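Local coordinates for 70 KDA protein (Xanthomonas sp., PDB 4B2N) that cleaves natural rubber with dioxygen as a processive two-heme oxygenase of the c-type cytochrome kind, at residues D250-G253 with L254-L257; S389-C393 with H394-S398; P514-N518 with G519-N523. All coordinates share one frame; numbering follows the deposited sequence.

Contact 1 (D250-G253 with L254-L257); sequences DAIG and LISL. With HEC (heme c), chain C.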
loop_
_atom_site.group_PDB
_atom_site.type_symbol
_atom_site.label_atom_id
_atom_site.label_comp_id
_atom_site.label_asym_id
_atom_site.label_seq_id
_atom_site.Cartn_x
_atom_site.Cartn_y
_atom_site.Cartn_z
ATOM N N ASP A 250 -3.003 -6.511 7.345
ATOM C CA ASP A 250 -3.828 -7.360 6.472
ATOM C C ASP A 250 -4.756 -6.505 5.580
ATOM O O ASP A 250 -5.860 -6.946 5.234
ATOM C CB ASP A 250 -4.615 -8.388 7.279
ATOM C CG ASP A 250 -5.598 -7.752 8.204
ATOM O OD1 ASP A 250 -5.749 -6.522 8.087
ATOM O OD2 ASP A 250 -6.279 -8.445 9.025
ATOM N N ALA A 251 -4.303 -5.295 5.218
ATOM C CA ALA A 251 -5.136 -4.378 4.409
ATOM C C ALA A 251 -5.666 -5.155 3.175
ATOM O O ALA A 251 -6.862 -5.115 2.856
ATOM C CB ALA A 251 -4.348 -3.082 4.001
ATOM N N ILE A 252 -4.764 -5.796 2.424
ATOM C CA ILE A 252 -5.176 -6.456 1.206
ATOM C C ILE A 252 -6.208 -7.608 1.401
ATOM O O ILE A 252 -6.927 -7.921 0.452
ATOM C CB ILE A 252 -3.919 -6.961 0.406
ATOM C CG1 ILE A 252 -4.223 -7.130 -1.084
ATOM C CG2 ILE A 252 -3.407 -8.239 0.982
ATOM C CD1 ILE A 252 -4.705 -5.855 -1.725
ATOM N N GLY A 253 -6.322 -8.120 2.656
ATOM C CA GLY A 253 -7.342 -9.144 3.065
ATOM C C GLY A 253 -8.718 -8.596 2.757
ATOM O O GLY A 253 -9.685 -9.366 2.594
ATOM N N LEU A 254 -8.820 -7.262 2.605
ATOM C CA LEU A 254 -10.153 -6.671 2.333
ATOM C C LEU A 254 -10.657 -7.184 1.006
ATOM O O LEU A 254 -11.823 -7.420 0.861
ATOM C CB LEU A 254 -10.108 -5.158 2.165
ATOM C CG LEU A 254 -11.340 -4.278 2.534
ATOM C CD1 LEU A 254 -11.339 -2.903 1.827
ATOM C CD2 LEU A 254 -12.727 -4.865 2.593
ATOM N N ILE A 255 -9.754 -7.310 0.045
ATOM C CA ILE A 255 -10.140 -7.742 -1.277
ATOM C C ILE A 255 -10.854 -9.094 -1.208
ATOM O O ILE A 255 -11.822 -9.296 -1.912
ATOM C CB ILE A 255 -8.897 -7.846 -2.237
ATOM C CG1 ILE A 255 -8.241 -6.483 -2.387
ATOM C CG2 ILE A 255 -9.284 -8.504 -3.612
ATOM C CD1 ILE A 255 -9.112 -5.419 -3.023
ATOM N N SER A 256 -10.311 -10.035 -0.425
ATOM C CA SER A 256 -10.908 -11.360 -0.217
ATOM C C SER A 256 -12.183 -11.241 0.492
ATOM O O SER A 256 -13.060 -12.070 0.287
ATOM C CB SER A 256 -10.030 -12.292 0.677
ATOM O OG SER A 256 -8.752 -12.463 0.080
ATOM N N LEU A 257 -12.303 -10.252 1.370
ATOM C CA LEU A 257 -13.574 -10.082 2.138
ATOM C C LEU A 257 -14.752 -9.493 1.351
ATOM O O LEU A 257 -15.909 -9.820 1.613
ATOM C CB LEU A 257 -13.370 -9.235 3.431
ATOM C CG LEU A 257 -14.646 -8.910 4.211
ATOM C CD1 LEU A 257 -15.092 -10.224 4.862
ATOM C CD2 LEU A 257 -14.558 -7.846 5.296
HETATM FE FE HEC C . -3.674 1.445 0.276
HETATM C CHA HEC C . -2.038 -0.534 -2.087
HETATM C CHB HEC C . -4.532 3.750 -2.236
HETATM C CHC HEC C . -5.926 3.115 2.410
HETATM C CHD HEC C . -2.393 -0.372 2.801
HETATM N NA HEC C . -3.417 1.584 -1.648
HETATM C C1A HEC C . -2.570 0.768 -2.458
HETATM C C2A HEC C . -2.332 1.320 -3.783
HETATM C C3A HEC C . -3.044 2.551 -3.870
HETATM C C4A HEC C . -3.667 2.690 -2.548
HETATM C CMA HEC C . -3.060 3.525 -5.032
HETATM C CAA HEC C . -1.479 0.741 -4.941
HETATM C CBA HEC C . -0.025 1.082 -4.609
HETATM C CGA HEC C . 0.958 0.424 -5.560
HETATM O O1A HEC C . 0.856 -0.807 -5.893
HETATM O O2A HEC C . 1.888 1.162 -5.897
HETATM N NB HEC C . -5.000 2.989 0.066
HETATM C C1B HEC C . -5.155 3.854 -0.942
HETATM C C2B HEC C . -6.141 4.905 -0.737
HETATM C C3B HEC C . -6.558 4.709 0.597
HETATM C C4B HEC C . -5.763 3.567 1.032
HETATM C CMB HEC C . -6.499 5.873 -1.793
HETATM C CAB HEC C . -7.612 5.430 1.396
HETATM C CBB HEC C . -8.932 5.314 0.883
HETATM N NC HEC C . -4.126 1.466 2.206
HETATM C C1C HEC C . -5.051 2.128 2.994
HETATM C C2C HEC C . -4.946 1.797 4.438
HETATM C C3C HEC C . -3.912 0.741 4.505
HETATM C C4C HEC C . -3.451 0.565 3.131
HETATM C CMC HEC C . -5.837 2.407 5.514
HETATM C CAC HEC C . -3.416 -0.016 5.699
HETATM C CBC HEC C . -4.360 -0.434 6.642
HETATM N ND HEC C . -2.449 -0.182 0.319
HETATM C C1D HEC C . -2.048 -0.779 1.440
HETATM C C2D HEC C . -1.170 -1.883 1.220
HETATM C C3D HEC C . -1.082 -1.932 -0.205
HETATM C C4D HEC C . -1.934 -0.844 -0.672
HETATM C CMD HEC C . -0.480 -2.795 2.169
HETATM C CAD HEC C . -0.372 -3.000 -0.961
HETATM C CBD HEC C . -1.465 -4.136 -0.878
HETATM C CGD HEC C . -0.918 -5.405 -1.490
HETATM O O1D HEC C . -0.520 -6.348 -0.760
HETATM O O2D HEC C . -0.798 -5.404 -2.762
#
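Part of the wall of the pocket for the chain C heme c is formed where Ile-252, the third residue of a type I beta turn, packs on Ile-255 in the first turn of helix 253-261. The turn, from Asp-250 to Gly-253, is closed by Gly-253 N to Asp-250 O at 2.9 Å. Helical bonding takes over at once: Ile-255 N reaches Ile-252 O at 2.9 Å, an i to i+3 bond, and Leu-257 N meets Gly-253 O at 3.0 Å as an i to i+4 bond.

Two apolar side chains of the turn face the heme. Ala-251 CB sits 3.6 Å from the methine carbon CHD of the heme, and the alanine side chain is about 5 Å from a bound oxygen molecule. Ile-252 lies against a propionate instead, its CB 3.6 Å from heme O1D. With CG1 anti to the backbone N (chi1 -157°), the longer branch runs along the propionate arm and carries CD1 to 3.8 Å from heme CBD. The same methyl meets CG1 of Ile-255 at 3.7 Å, the two side chains crossing at a slant, which wedges Ile-252 between heme and helix. Phe-301 and Leu-435 pack on Ile-252, while Phe-317 of helix 312-319 touches both Ala-251 and Leu-254.

The polar ties of the turn lie elsewhere: Asp-250 OD1 accepts from Trp-242 N and Asp-250 O from Trp-600 NE1. Toward the heme, Ala-251 CB and Ile-252 CD1 make apolar contacts, and the rest of the Ile-252 side chain covers the carboxylate without bonding to it. Hydrogen bonds to this heme come instead from residues such as Arg-432 and Phe-301, and the hydrocarbon lining is consistent with a site that handles dioxygen and a hydrocarbon polymer.

Contact 2 (S389-C393 with H394-S398); sequences SCASC and HGVYS. With HEC (heme c), chain D.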
loop_
_atom_site.group_PDB
_atom_site.type_symbol
_atom_site.label_atom_id
_atom_site.label_comp_id
_atom_site.label_asym_id
_atom_site.label_seq_id
_atom_site.Cartn_x
_atom_site.Cartn_y
_atom_site.Cartn_z
ATOM N N SER A 389 20.704 -7.534 -14.892
ATOM C CA SER A 389 21.031 -6.384 -14.031
ATOM C C SER A 389 19.830 -5.920 -13.221
ATOM O O SER A 389 18.701 -6.377 -13.465
ATOM C CB SER A 389 21.521 -5.220 -14.871
ATOM O OG SER A 389 20.447 -4.679 -15.613
ATOM N N CYS A 390 20.065 -5.046 -12.231
ATOM C CA CYS A 390 18.912 -4.422 -11.493
ATOM C C CYS A 390 17.902 -3.860 -12.459
ATOM O O CYS A 390 16.676 -4.002 -12.285
ATOM C CB CYS A 390 19.411 -3.228 -10.717
ATOM S SG CYS A 390 20.846 -3.523 -9.668
ATOM N N ALA A 391 18.446 -3.211 -13.479
ATOM C CA ALA A 391 17.642 -2.590 -14.539
ATOM C C ALA A 391 16.725 -3.541 -15.269
ATOM O O ALA A 391 15.639 -3.130 -15.638
ATOM C CB ALA A 391 18.526 -1.850 -15.509
ATOM N N SER A 392 17.147 -4.804 -15.479
ATOM C CA SER A 392 16.318 -5.798 -16.164
ATOM C C SER A 392 15.010 -6.126 -15.457
ATOM O O SER A 392 14.206 -6.846 -15.991
ATOM C CB SER A 392 17.091 -7.132 -16.398
ATOM O OG SER A 392 17.411 -7.772 -15.170
ATOM N N CYS A 393 14.812 -5.642 -14.242
ATOM C CA CYS A 393 13.530 -5.860 -13.539
ATOM C C CYS A 393 13.018 -4.548 -13.123
ATOM O O CYS A 393 11.882 -4.207 -13.423
ATOM C CB CYS A 393 13.695 -6.690 -12.270
ATOM S SG CYS A 393 14.223 -8.352 -12.727
ATOM N N HIS A 394 13.841 -3.803 -12.380
ATOM C CA HIS A 394 13.335 -2.582 -11.772
ATOM C C HIS A 394 13.035 -1.434 -12.736
ATOM O O HIS A 394 12.142 -0.603 -12.515
ATOM C CB HIS A 394 14.284 -2.138 -10.682
ATOM C CG HIS A 394 14.189 -2.954 -9.458
ATOM N ND1 HIS A 394 13.247 -2.715 -8.478
ATOM C CD2 HIS A 394 14.977 -3.967 -9.006
ATOM C CE1 HIS A 394 13.444 -3.584 -7.468
ATOM N NE2 HIS A 394 14.490 -4.363 -7.788
ATOM N N GLY A 395 13.772 -1.362 -13.831
ATOM C CA GLY A 395 13.660 -0.198 -14.697
ATOM C C GLY A 395 14.980 0.449 -15.035
ATOM O O GLY A 395 15.961 0.318 -14.280
ATOM N N VAL A 396 14.990 1.196 -16.141
ATOM C CA VAL A 396 16.169 1.983 -16.540
ATOM C C VAL A 396 16.068 3.449 -16.093
ATOM O O VAL A 396 15.105 4.155 -16.450
ATOM C CB VAL A 396 16.303 1.969 -18.084
ATOM C CG1 VAL A 396 17.453 2.869 -18.529
ATOM C CG2 VAL A 396 16.519 0.548 -18.588
ATOM N N TYR A 397 17.044 3.893 -15.280
ATOM C CA TYR A 397 16.993 5.219 -14.680
ATOM C C TYR A 397 17.925 6.192 -15.363
ATOM O O TYR A 397 17.640 7.361 -15.378
ATOM C CB TYR A 397 17.309 5.212 -13.170
ATOM C CG TYR A 397 16.293 4.427 -12.387
ATOM C CD1 TYR A 397 14.947 4.690 -12.520
ATOM C CD2 TYR A 397 16.690 3.387 -11.567
ATOM C CE1 TYR A 397 13.990 3.915 -11.843
ATOM C CE2 TYR A 397 15.777 2.573 -10.916
ATOM C CZ TYR A 397 14.428 2.856 -11.033
ATOM O OH TYR A 397 13.542 2.056 -10.373
ATOM N N SER A 398 19.057 5.703 -15.845
ATOM C CA SER A 398 20.145 6.524 -16.350
ATOM C C SER A 398 19.737 7.076 -17.724
ATOM O O SER A 398 19.352 6.269 -18.623
ATOM C CB SER A 398 21.396 5.646 -16.441
ATOM O OG SER A 398 22.149 5.921 -17.600
HETATM FE FE HEC D . 15.215 -5.931 -6.738
HETATM C CHA HEC D . 12.731 -5.596 -4.358
HETATM C CHB HEC D . 17.009 -3.169 -5.372
HETATM C CHC HEC D . 17.914 -6.549 -8.739
HETATM C CHD HEC D . 13.121 -7.782 -8.698
HETATM N NA HEC D . 14.864 -4.590 -5.264
HETATM C C1A HEC D . 13.858 -4.697 -4.272
HETATM C C2A HEC D . 14.022 -3.685 -3.231
HETATM C C3A HEC D . 15.272 -2.967 -3.539
HETATM C C4A HEC D . 15.789 -3.596 -4.737
HETATM C CMA HEC D . 15.843 -1.810 -2.749
HETATM C CAA HEC D . 13.049 -3.333 -2.108
HETATM C CBA HEC D . 12.043 -2.385 -2.857
HETATM C CGA HEC D . 10.820 -2.089 -1.975
HETATM O O1A HEC D . 10.727 -2.732 -0.897
HETATM O O2A HEC D . 9.929 -1.204 -2.250
HETATM N NB HEC D . 17.144 -4.990 -6.973
HETATM C C1B HEC D . 17.710 -3.930 -6.397
HETATM C C2B HEC D . 19.064 -3.592 -6.847
HETATM C C3B HEC D . 19.333 -4.638 -7.851
HETATM C C4B HEC D . 18.107 -5.418 -7.842
HETATM C CMB HEC D . 19.917 -2.439 -6.369
HETATM C CAB HEC D . 20.592 -4.878 -8.657
HETATM C CBB HEC D . 21.690 -5.274 -7.889
HETATM N NC HEC D . 15.444 -6.830 -8.444
HETATM C C1C HEC D . 16.666 -7.159 -9.096
HETATM C C2C HEC D . 16.546 -8.121 -10.185
HETATM C C3C HEC D . 15.147 -8.469 -10.177
HETATM C C4C HEC D . 14.521 -7.735 -9.040
HETATM C CMC HEC D . 17.635 -8.637 -11.113
HETATM C CAC HEC D . 14.517 -9.453 -11.117
HETATM C CBC HEC D . 14.953 -10.709 -11.329
HETATM N ND HEC D . 13.316 -6.486 -6.608
HETATM C C1D HEC D . 12.616 -7.282 -7.409
HETATM C C2D HEC D . 11.255 -7.625 -7.020
HETATM C C3D HEC D . 11.132 -6.995 -5.726
HETATM C C4D HEC D . 12.436 -6.360 -5.561
HETATM C CMD HEC D . 10.239 -8.457 -7.760
HETATM C CAD HEC D . 9.924 -7.002 -4.818
HETATM C CBD HEC D . 10.196 -8.130 -3.811
HETATM C CGD HEC D . 9.101 -8.263 -2.779
HETATM O O1D HEC D . 8.527 -9.340 -2.573
HETATM O O2D HEC D . 8.810 -7.233 -2.208
#
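A single short helical turn links Cys-390 to His-394 and Ala-391 to Gly-395 through successive i to i+4 bonds, His-394 N to Cys-390 O at 2.8 Å and Gly-395 N to Ala-391 O at 3.1 Å. Gly-395 then leaves helical geometry with a phi of 129°, ending the turn. At its start Ser-392 OG folds back to a lone pair of Ser-389 O at 2.6 Å, and Ser-389 OG accepts a weak capping bond from Ser-392 N.

Three side chains reach the chain D heme c. Cys-390 SG is covalently bound to heme CAB at 1.7 Å and Cys-393 SG to heme CAC at 2.0 Å. Both sulfurs stand beside their own backbone N, anti to the carbonyl carbon (chi1 -51° and -66°); with such like torsions, it is their offset along the turn that brings them to the neighbouring pyrrole rings B and C. The next residue, His-394, binds the iron through NE2 at 2.0 Å. The edge of the imidazole is turned to Cys-390 O, which lies near the ring plane and 3.4 Å from His-394 CB. The other ring nitrogen, ND1, donates to Pro-504 O, a second-shell contact that helps to fix the rotation of the ring and would probably make the imidazole a stronger ligand. His-641 supplies the other axial nitrogen, and Tyr-367 of helix 357-369 packs on Cys-390, Ala-391 and His-394.

Two thioether cysteines separated by two residues and followed directly by the axial histidine make up the CXXCH heme-attachment motif of c-type cytochromes.

Contact 3 (P514-N518 with G519-N523); sequences PYFHN and GSVPN. With HEC (heme c), chain D.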
loop_
_atom_site.group_PDB
_atom_site.type_symbol
_atom_site.label_atom_id
_atom_site.label_comp_id
_atom_site.label_asym_id
_atom_site.label_seq_id
_atom_site.Cartn_x
_atom_site.Cartn_y
_atom_site.Cartn_z
ATOM N N PRO A 514 11.556 -0.298 6.081
ATOM C CA PRO A 514 12.177 -1.540 5.585
ATOM C C PRO A 514 11.604 -2.026 4.232
ATOM O O PRO A 514 10.600 -1.472 3.702
ATOM C CB PRO A 514 11.825 -2.534 6.691
ATOM C CG PRO A 514 10.470 -2.064 7.251
ATOM C CD PRO A 514 10.551 -0.562 7.154
ATOM N N TYR A 515 12.291 -3.009 3.625
ATOM C CA TYR A 515 12.051 -3.351 2.234
ATOM C C TYR A 515 11.319 -4.714 2.020
ATOM O O TYR A 515 11.262 -5.554 2.949
ATOM C CB TYR A 515 13.415 -3.352 1.481
ATOM C CG TYR A 515 14.051 -1.980 1.564
ATOM C CD1 TYR A 515 13.511 -0.905 0.850
ATOM C CD2 TYR A 515 15.138 -1.741 2.419
ATOM C CE1 TYR A 515 14.083 0.363 0.952
ATOM C CE2 TYR A 515 15.731 -0.481 2.525
ATOM C CZ TYR A 515 15.173 0.578 1.762
ATOM O OH TYR A 515 15.629 1.850 1.828
ATOM N N PHE A 516 10.909 -4.959 0.770
ATOM C CA PHE A 516 10.105 -6.065 0.338
ATOM C C PHE A 516 8.661 -5.882 0.763
ATOM O O PHE A 516 8.356 -5.072 1.632
ATOM C CB PHE A 516 10.632 -7.448 0.792
ATOM C CG PHE A 516 12.013 -7.743 0.290
ATOM C CD1 PHE A 516 12.498 -7.111 -0.841
ATOM C CD2 PHE A 516 12.803 -8.686 0.947
ATOM C CE1 PHE A 516 13.782 -7.377 -1.333
ATOM C CE2 PHE A 516 14.091 -8.982 0.489
ATOM C CZ PHE A 516 14.564 -8.321 -0.662
ATOM N N HIS A 517 7.799 -6.669 0.154
ATOM C CA HIS A 517 6.347 -6.470 0.308
ATOM C C HIS A 517 5.886 -6.668 1.723
ATOM O O HIS A 517 4.796 -6.261 2.033
ATOM C CB HIS A 517 5.595 -7.354 -0.660
ATOM C CG HIS A 517 5.726 -8.816 -0.362
ATOM N ND1 HIS A 517 6.782 -9.609 -0.841
ATOM C CD2 HIS A 517 4.906 -9.653 0.359
ATOM C CE1 HIS A 517 6.578 -10.881 -0.415
ATOM N NE2 HIS A 517 5.437 -10.902 0.321
ATOM N N ASN A 518 6.678 -7.332 2.572
ATOM C CA ASN A 518 6.298 -7.517 3.974
ATOM C C ASN A 518 7.106 -6.640 4.986
ATOM O O ASN A 518 7.037 -6.865 6.203
ATOM C CB ASN A 518 6.393 -9.010 4.381
ATOM C CG ASN A 518 7.826 -9.579 4.178
ATOM O OD1 ASN A 518 8.718 -8.844 3.759
ATOM N ND2 ASN A 518 7.984 -10.896 4.325
ATOM N N GLY A 519 7.876 -5.683 4.464
ATOM C CA GLY A 519 8.735 -4.785 5.230
ATOM C C GLY A 519 9.670 -5.559 6.134
ATOM O O GLY A 519 9.901 -5.181 7.289
ATOM N N SER A 520 10.293 -6.608 5.627
ATOM C CA SER A 520 11.065 -7.535 6.487
ATOM C C SER A 520 12.555 -7.254 6.556
ATOM O O SER A 520 13.215 -7.746 7.471
ATOM C CB SER A 520 10.931 -8.983 6.019
ATOM O OG SER A 520 11.194 -9.105 4.623
ATOM N N VAL A 521 13.075 -6.500 5.606
ATOM C CA VAL A 521 14.505 -6.243 5.569
ATOM C C VAL A 521 14.850 -4.765 5.915
ATOM O O VAL A 521 14.430 -3.850 5.232
ATOM C CB VAL A 521 15.061 -6.589 4.212
ATOM C CG1 VAL A 521 16.577 -6.267 4.192
ATOM C CG2 VAL A 521 14.713 -8.041 3.960
ATOM N N PRO A 522 15.640 -4.540 6.989
ATOM C CA PRO A 522 15.643 -3.163 7.504
ATOM C C PRO A 522 16.496 -2.208 6.715
ATOM O O PRO A 522 16.335 -1.015 6.879
ATOM C CB PRO A 522 16.249 -3.317 8.898
ATOM C CG PRO A 522 17.159 -4.523 8.758
ATOM C CD PRO A 522 16.364 -5.470 7.878
ATOM N N ASN A 523 17.415 -2.702 5.874
ATOM C CA ASN A 523 18.213 -1.751 5.095
ATOM C C ASN A 523 18.552 -2.239 3.708
ATOM O O ASN A 523 18.351 -3.406 3.363
ATOM C CB ASN A 523 19.468 -1.225 5.861
ATOM C CG ASN A 523 20.437 -2.335 6.268
ATOM O OD1 ASN A 523 21.182 -2.242 7.327
ATOM N ND2 ASN A 523 20.470 -3.369 5.479
HETATM FE FE HEC D . 15.215 -5.931 -6.738
HETATM C CHA HEC D . 12.731 -5.596 -4.358
HETATM C CHB HEC D . 17.009 -3.169 -5.372
HETATM C CHC HEC D . 17.914 -6.549 -8.739
HETATM C CHD HEC D . 13.121 -7.782 -8.698
HETATM N NA HEC D . 14.864 -4.590 -5.264
HETATM C C1A HEC D . 13.858 -4.697 -4.272
HETATM C C2A HEC D . 14.022 -3.685 -3.231
HETATM C C3A HEC D . 15.272 -2.967 -3.539
HETATM C C4A HEC D . 15.789 -3.596 -4.737
HETATM C CMA HEC D . 15.843 -1.810 -2.749
HETATM C CAA HEC D . 13.049 -3.333 -2.108
HETATM C CBA HEC D . 12.043 -2.385 -2.857
HETATM C CGA HEC D . 10.820 -2.089 -1.975
HETATM O O1A HEC D . 10.727 -2.732 -0.897
HETATM O O2A HEC D . 9.929 -1.204 -2.250
HETATM N NB HEC D . 17.144 -4.990 -6.973
HETATM C C1B HEC D . 17.710 -3.930 -6.397
HETATM C C2B HEC D . 19.064 -3.592 -6.847
HETATM C C3B HEC D . 19.333 -4.638 -7.851
HETATM C C4B HEC D . 18.107 -5.418 -7.842
HETATM C CMB HEC D . 19.917 -2.439 -6.369
HETATM C CAB HEC D . 20.592 -4.878 -8.657
HETATM C CBB HEC D . 21.690 -5.274 -7.889
HETATM N NC HEC D . 15.444 -6.830 -8.444
HETATM C C1C HEC D . 16.666 -7.159 -9.096
HETATM C C2C HEC D . 16.546 -8.121 -10.185
HETATM C C3C HEC D . 15.147 -8.469 -10.177
HETATM C C4C HEC D . 14.521 -7.735 -9.040
HETATM C CMC HEC D . 17.635 -8.637 -11.113
HETATM C CAC HEC D . 14.517 -9.453 -11.117
HETATM C CBC HEC D . 14.953 -10.709 -11.329
HETATM N ND HEC D . 13.316 -6.486 -6.608
HETATM C C1D HEC D . 12.616 -7.282 -7.409
HETATM C C2D HEC D . 11.255 -7.625 -7.020
HETATM C C3D HEC D . 11.132 -6.995 -5.726
HETATM C C4D HEC D . 12.436 -6.360 -5.561
HETATM C CMD HEC D . 10.239 -8.457 -7.760
HETATM C CAD HEC D . 9.924 -7.002 -4.818
HETATM C CBD HEC D . 10.196 -8.130 -3.811
HETATM C CGD HEC D . 9.101 -8.263 -2.779
HETATM O O1D HEC D . 8.527 -9.340 -2.573
HETATM O O2D HEC D . 8.810 -7.233 -2.208
#
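The propionate-binding loop of the chain D heme c is a tight hairpin-like reversal in which Tyr-515 pairs with Val-521 across a type I beta turn from Phe-516 to Gly-519. Tyr-515 N donates to Val-521 O at 2.8 Å. The return bond, Val-521 N to Tyr-515 O, is weak at 3.4 Å, and Ser-520 N makes a second weak bond to Tyr-515 O; two residues facing one define a classic beta bulge. Gly-519 N closes the turn on Phe-516 O at 2.9 Å.

Side chains brace both limbs. Ser-520 OG donates to Asn-518 OD1 at 2.6 Å, tilted 30° from the amide plane, while Asn-518 ND2 donates to Asp-637 O and Gly-635 O. Phe-516 crosses Val-521 at an angle, with its CD2 3.6 Å from Val-521 CG2; heme C1A lies at the edge of the Phe-516 ring, in its plane.

The loop's donors then take up both propionates, with Thr-428 OG1 a further donor to this heme. Phe-516 N bonds heme O1A at 2.8 Å. His-517 grips the other carboxylate twice, through a very short bond of ND1 to heme O1D (2.5 Å) and a weak one of its backbone N to heme O2D (2.6 Å). A chi1 of 67° swings the imidazole round so that O1D lies near its plane at the edge. Tyr-501 stacks on that ring, Trp-302 of the other heme's site lies beside it, and His-641, an axial ligand of the chain D heme, meets the ring of Phe-516.

Three N-H groups from two adjacent residues thus converge on the two carboxylates. Such donors should disperse the propionates' negative charge and restrict their rotation, consistent with the turn and bulge setting the direction of the backbone N-H groups.

Overall arrangement
Along the chain the three contacts come in series, yet they divide between two hemes. Contact 1 leads into helix 253-261 and borders the chain C heme. Contact 2, holding helix 391-394, and contact 3, the loop before helix 524-528, share the chain D heme, one at the iron and thioethers, the other at the propionates; their centres are 20 Å apart and their nearest atoms about 7 Å. Contact 3 is also 20 Å from contact 1 by centres, whereas contacts 1 and 2 are 31 Å apart. The side chain of His-517 in contact 3 comes within about 6 Å of the other heme, consistent with possible electron transfer between the sites.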